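PDB 4BSZ: ankyrin repeat-containing protein YAR1 from Saccharomyces cerevisiae, which is required for a normal rate of cell proliferation and probably binds unfolded protein. Local coordinates for residues N62-E73 with K107-Y118. Residues are numbered along the deposited sequence; the frame is centred on the assembly and turned at random.
Sequences NGHIETVRYILE and KLDVVKLLCDEY
Leu72 lies over one face of the Tyr118 ring, its CB 3.8 Å from the ring centroid in a CH-pi contact 19° off the normal, while its CD1 also reaches Leu114 CD2. The contact belongs to an ankyrin stack: the second helices of the successive repeats ANK 1 and ANK 2 run nearly parallel at 18°, with axes 10.0 Å apart, and Tyr118 sits just past the end of helix 108-117. A step along, Leu113 sends its two methyls different ways. CD2 meets Ile65 CD1 at 3.6 Å and also touches Val68 CG1; CD1 sits over a face of the Arg69 guanidinium, 3.4 Å from NH2. Arg69 leaves the helix with CG anti to the backbone N (chi1 179°) and bends at chi3, which brings NH1 to Glu117 OE1 in a salt bridge whose hydrogen bond is weak, at 3.4 Å. An alanine in place of Tyr118 would probably leave Leu72 without its aromatic partner and open a gap at this end. Just ahead of the helices the backbones come closest; with no side chain on Gly63, the Lys107 chain can lie against it, CD 3.8 Å from Gly63 CA. Behind the layer, helix 55-61 backs Val68 through Ala59 and Val110 through Ala60, and Val68 CG2 meets Val110 CG2 at 4.0 Å.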
loop_
_atom_site.group_PDB
_atom_site.type_symbol
_atom_site.label_atom_id
_atom_site.label_comp_id
_atom_site.label_asym_id
_atom_site.label_seq_id
_atom_site.Cartn_x
_atom_site.Cartn_y
_atom_site.Cartn_z
ATOM N N ASN B 62 -7.429 0.073 45.857
ATOM C CA ASN B 62 -8.610 -0.728 46.151
ATOM C C ASN B 62 -9.952 -0.039 45.892
ATOM O O ASN B 62 -11.010 -0.601 46.189
ATOM C CB ASN B 62 -8.542 -1.235 47.585
ATOM C CG ASN B 62 -7.477 -2.289 47.770
ATOM O OD1 ASN B 62 -6.928 -2.810 46.798
ATOM N ND2 ASN B 62 -7.193 -2.630 49.026
ATOM N N GLY B 63 -9.902 1.176 45.354
ATOM C CA GLY B 63 -11.092 1.870 44.896
ATOM C C GLY B 63 -12.057 2.318 45.976
ATOM O O GLY B 63 -13.225 2.580 45.689
ATOM N N HIS B 64 -11.566 2.410 47.213
ATOM C CA HIS B 64 -12.352 2.862 48.355
ATOM C C HIS B 64 -12.437 4.379 48.395
ATOM O O HIS B 64 -11.750 5.036 49.195
ATOM C CB HIS B 64 -11.722 2.367 49.649
ATOM C CG HIS B 64 -11.637 0.877 49.748
ATOM N ND1 HIS B 64 -12.648 0.045 49.319
ATOM C CD2 HIS B 64 -10.658 0.069 50.222
ATOM C CE1 HIS B 64 -12.298 -1.212 49.531
ATOM N NE2 HIS B 64 -11.093 -1.225 50.074
ATOM N N ILE B 65 -13.301 4.923 47.546
ATOM C CA ILE B 65 -13.418 6.364 47.355
ATOM C C ILE B 65 -13.674 7.171 48.650
ATOM O O ILE B 65 -13.120 8.259 48.824
ATOM C CB ILE B 65 -14.495 6.664 46.296
ATOM C CG1 ILE B 65 -14.466 8.133 45.879
ATOM C CG2 ILE B 65 -15.864 6.239 46.792
ATOM C CD1 ILE B 65 -13.327 8.476 44.985
ATOM N N GLU B 66 -14.485 6.638 49.562
ATOM C CA GLU B 66 -14.818 7.377 50.778
ATOM C C GLU B 66 -13.626 7.438 51.723
ATOM O O GLU B 66 -13.353 8.462 52.350
ATOM C CB GLU B 66 -16.049 6.782 51.465
ATOM C CG GLU B 66 -17.321 6.949 50.653
ATOM C CD GLU B 66 -17.487 8.365 50.117
ATOM O OE1 GLU B 66 -17.357 9.323 50.910
ATOM O OE2 GLU B 66 -17.738 8.522 48.900
ATOM N N THR B 67 -12.907 6.330 51.808
ATOM C CA THR B 67 -11.679 6.281 52.574
ATOM C C THR B 67 -10.644 7.227 51.956
ATOM O O THR B 67 -9.968 7.972 52.667
ATOM C CB THR B 67 -11.123 4.860 52.581
ATOM O OG1 THR B 67 -12.185 3.927 52.838
ATOM C CG2 THR B 67 -10.046 4.732 53.632
ATOM N N VAL B 68 -10.532 7.192 50.626
ATOM C CA VAL B 68 -9.587 8.049 49.903
ATOM C C VAL B 68 -9.854 9.535 50.142
ATOM O O VAL B 68 -8.939 10.303 50.422
ATOM C CB VAL B 68 -9.606 7.781 48.375
ATOM C CG1 VAL B 68 -8.758 8.818 47.634
ATOM C CG2 VAL B 68 -9.123 6.362 48.057
ATOM N N ARG B 69 -11.112 9.932 50.018
ATOM C CA ARG B 69 -11.490 11.320 50.231
ATOM C C ARG B 69 -11.212 11.749 51.672
ATOM O O ARG B 69 -10.755 12.864 51.915
ATOM C CB ARG B 69 -12.960 11.527 49.879
ATOM C CG ARG B 69 -13.450 12.930 50.085
ATOM C CD ARG B 69 -14.922 12.982 49.784
ATOM N NE ARG B 69 -15.210 12.576 48.410
ATOM C CZ ARG B 69 -15.085 13.385 47.361
ATOM N NH1 ARG B 69 -14.661 14.635 47.531
ATOM N NH2 ARG B 69 -15.371 12.947 46.140
ATOM N N TYR B 70 -11.468 10.856 52.621
ATOM C CA TYR B 70 -11.196 11.158 54.019
ATOM C C TYR B 70 -9.711 11.398 54.257
ATOM O O TYR B 70 -9.320 12.381 54.880
ATOM C CB TYR B 70 -11.678 10.033 54.935
ATOM C CG TYR B 70 -11.241 10.210 56.370
ATOM C CD1 TYR B 70 -11.958 11.021 57.238
ATOM C CD2 TYR B 70 -10.105 9.578 56.857
ATOM C CE1 TYR B 70 -11.561 11.193 58.561
ATOM C CE2 TYR B 70 -9.697 9.742 58.180
ATOM C CZ TYR B 70 -10.427 10.550 59.029
ATOM O OH TYR B 70 -10.020 10.711 60.343
ATOM N N ILE B 71 -8.894 10.476 53.779
ATOM C CA ILE B 71 -7.456 10.599 53.915
ATOM C C ILE B 71 -6.993 11.945 53.366
ATOM O O ILE B 71 -6.200 12.645 53.992
ATOM C CB ILE B 71 -6.739 9.446 53.185
ATOM C CG1 ILE B 71 -7.059 8.121 53.874
ATOM C CG2 ILE B 71 -5.244 9.694 53.136
ATOM C CD1 ILE B 71 -6.551 6.907 53.168
ATOM N N LEU B 72 -7.516 12.321 52.209
ATOM C CA LEU B 72 -7.107 13.562 51.575
ATOM C C LEU B 72 -7.592 14.784 52.348
ATOM O O LEU B 72 -6.836 15.732 52.548
ATOM C CB LEU B 72 -7.582 13.610 50.121
ATOM C CG LEU B 72 -6.752 12.788 49.135
ATOM C CD1 LEU B 72 -7.422 12.754 47.767
ATOM C CD2 LEU B 72 -5.337 13.341 49.040
ATOM N N GLU B 73 -8.848 14.760 52.778
ATOM C CA GLU B 73 -9.410 15.864 53.553
ATOM C C GLU B 73 -8.604 16.113 54.835
ATOM O O GLU B 73 -8.198 17.242 55.127
ATOM C CB GLU B 73 -10.877 15.589 53.895
ATOM C CG GLU B 73 -11.843 15.802 52.740
ATOM C CD GLU B 73 -13.247 15.320 53.062
ATOM O OE1 GLU B 73 -13.433 14.693 54.133
ATOM O OE2 GLU B 73 -14.160 15.566 52.240
ATOM N N LYS B 107 -9.341 2.260 38.702
ATOM C CA LYS B 107 -10.287 2.864 39.626
ATOM C C LYS B 107 -10.569 4.312 39.238
ATOM O O LYS B 107 -9.892 5.230 39.717
ATOM C CB LYS B 107 -9.730 2.798 41.041
ATOM C CG LYS B 107 -9.327 1.404 41.457
ATOM C CD LYS B 107 -10.503 0.438 41.401
ATOM C CE LYS B 107 -10.124 -0.922 41.983
ATOM N NZ LYS B 107 -11.291 -1.831 42.135
ATOM N N LEU B 108 -11.576 4.512 38.386
ATOM C CA LEU B 108 -11.882 5.833 37.832
ATOM C C LEU B 108 -12.267 6.922 38.844
ATOM O O LEU B 108 -11.793 8.054 38.743
ATOM C CB LEU B 108 -12.966 5.717 36.759
ATOM C CG LEU B 108 -13.227 6.963 35.904
ATOM C CD1 LEU B 108 -11.910 7.538 35.406
ATOM C CD2 LEU B 108 -14.149 6.626 34.739
ATOM N N ASP B 109 -13.126 6.588 39.806
ATOM C CA ASP B 109 -13.594 7.559 40.796
ATOM C C ASP B 109 -12.436 8.145 41.614
ATOM O O ASP B 109 -12.373 9.354 41.867
ATOM C CB ASP B 109 -14.645 6.920 41.710
ATOM C CG ASP B 109 -14.303 5.482 42.086
ATOM O OD1 ASP B 109 -13.180 5.017 41.772
ATOM O OD2 ASP B 109 -15.161 4.818 42.712
ATOM N N VAL B 110 -11.520 7.272 42.015
ATOM C CA VAL B 110 -10.336 7.678 42.754
ATOM C C VAL B 110 -9.482 8.615 41.913
ATOM O O VAL B 110 -8.986 9.635 42.406
ATOM C CB VAL B 110 -9.502 6.453 43.146
ATOM C CG1 VAL B 110 -8.105 6.865 43.548
ATOM C CG2 VAL B 110 -10.193 5.693 44.262
ATOM N N VAL B 111 -9.329 8.262 40.638
ATOM C CA VAL B 111 -8.489 9.019 39.719
ATOM C C VAL B 111 -9.016 10.428 39.483
ATOM O O VAL B 111 -8.253 11.399 39.526
ATOM C CB VAL B 111 -8.312 8.279 38.383
ATOM C CG1 VAL B 111 -7.628 9.174 37.349
ATOM C CG2 VAL B 111 -7.521 6.983 38.598
ATOM N N LYS B 112 -10.318 10.548 39.249
ATOM C CA LYS B 112 -10.927 11.865 39.109
ATOM C C LYS B 112 -10.773 12.676 40.402
ATOM O O LYS B 112 -10.514 13.875 40.365
ATOM C CB LYS B 112 -12.396 11.748 38.720
ATOM C CG LYS B 112 -12.620 11.321 37.294
ATOM C CD LYS B 112 -14.093 11.378 36.955
ATOM C CE LYS B 112 -14.347 11.018 35.499
ATOM N NZ LYS B 112 -15.793 11.142 35.146
ATOM N N LEU B 113 -10.918 12.018 41.544
ATOM C CA LEU B 113 -10.738 12.698 42.813
ATOM C C LEU B 113 -9.305 13.206 42.955
ATOM O O LEU B 113 -9.086 14.365 43.294
ATOM C CB LEU B 113 -11.084 11.766 43.967
ATOM C CG LEU B 113 -11.096 12.368 45.369
ATOM C CD1 LEU B 113 -12.069 13.531 45.460
ATOM C CD2 LEU B 113 -11.472 11.288 46.344
ATOM N N LEU B 114 -8.334 12.341 42.681
ATOM C CA LEU B 114 -6.921 12.704 42.790
ATOM C C LEU B 114 -6.510 13.835 41.851
ATOM O O LEU B 114 -5.706 14.695 42.212
ATOM C CB LEU B 114 -6.035 11.482 42.534
ATOM C CG LEU B 114 -6.031 10.414 43.627
ATOM C CD1 LEU B 114 -5.126 9.258 43.268
ATOM C CD2 LEU B 114 -5.578 11.054 44.920
ATOM N N CYS B 115 -7.061 13.840 40.646
ATOM C CA CYS B 115 -6.600 14.773 39.626
ATOM C C CYS B 115 -7.412 16.063 39.546
ATOM O O CYS B 115 -6.860 17.119 39.245
ATOM C CB CYS B 115 -6.556 14.082 38.266
ATOM S SG CYS B 115 -5.458 12.649 38.222
ATOM N N ASP B 116 -8.713 15.979 39.818
ATOM C CA ASP B 116 -9.599 17.137 39.703
ATOM C C ASP B 116 -9.556 18.022 40.946
ATOM O O ASP B 116 -9.348 19.231 40.849
ATOM C CB ASP B 116 -11.047 16.710 39.429
ATOM C CG ASP B 116 -11.218 16.027 38.079
ATOM O OD1 ASP B 116 -10.437 16.310 37.147
ATOM O OD2 ASP B 116 -12.152 15.210 37.939
ATOM N N GLU B 117 -9.757 17.413 42.112
ATOM C CA GLU B 117 -9.816 18.156 43.364
ATOM C C GLU B 117 -8.440 18.373 44.007
ATOM O O GLU B 117 -8.160 19.445 44.542
ATOM C CB GLU B 117 -10.776 17.471 44.334
ATOM C CG GLU B 117 -12.135 17.173 43.724
ATOM C CD GLU B 117 -13.204 16.893 44.769
ATOM O OE1 GLU B 117 -12.923 17.053 45.978
ATOM O OE2 GLU B 117 -14.331 16.514 44.378
ATOM N N TYR B 118 -7.573 17.369 43.935
ATOM C CA TYR B 118 -6.286 17.437 44.631
ATOM C C TYR B 118 -5.050 17.508 43.729
ATOM O O TYR B 118 -3.921 17.402 44.211
ATOM C CB TYR B 118 -6.171 16.300 45.645
ATOM C CG TYR B 118 -7.229 16.393 46.727
ATOM C CD1 TYR B 118 -8.514 15.924 46.499
ATOM C CD2 TYR B 118 -6.947 16.968 47.967
ATOM C CE1 TYR B 118 -9.492 16.007 47.469
ATOM C CE2 TYR B 118 -7.925 17.055 48.957
ATOM C CZ TYR B 118 -9.201 16.570 48.701
ATOM O OH TYR B 118 -10.201 16.634 49.653
#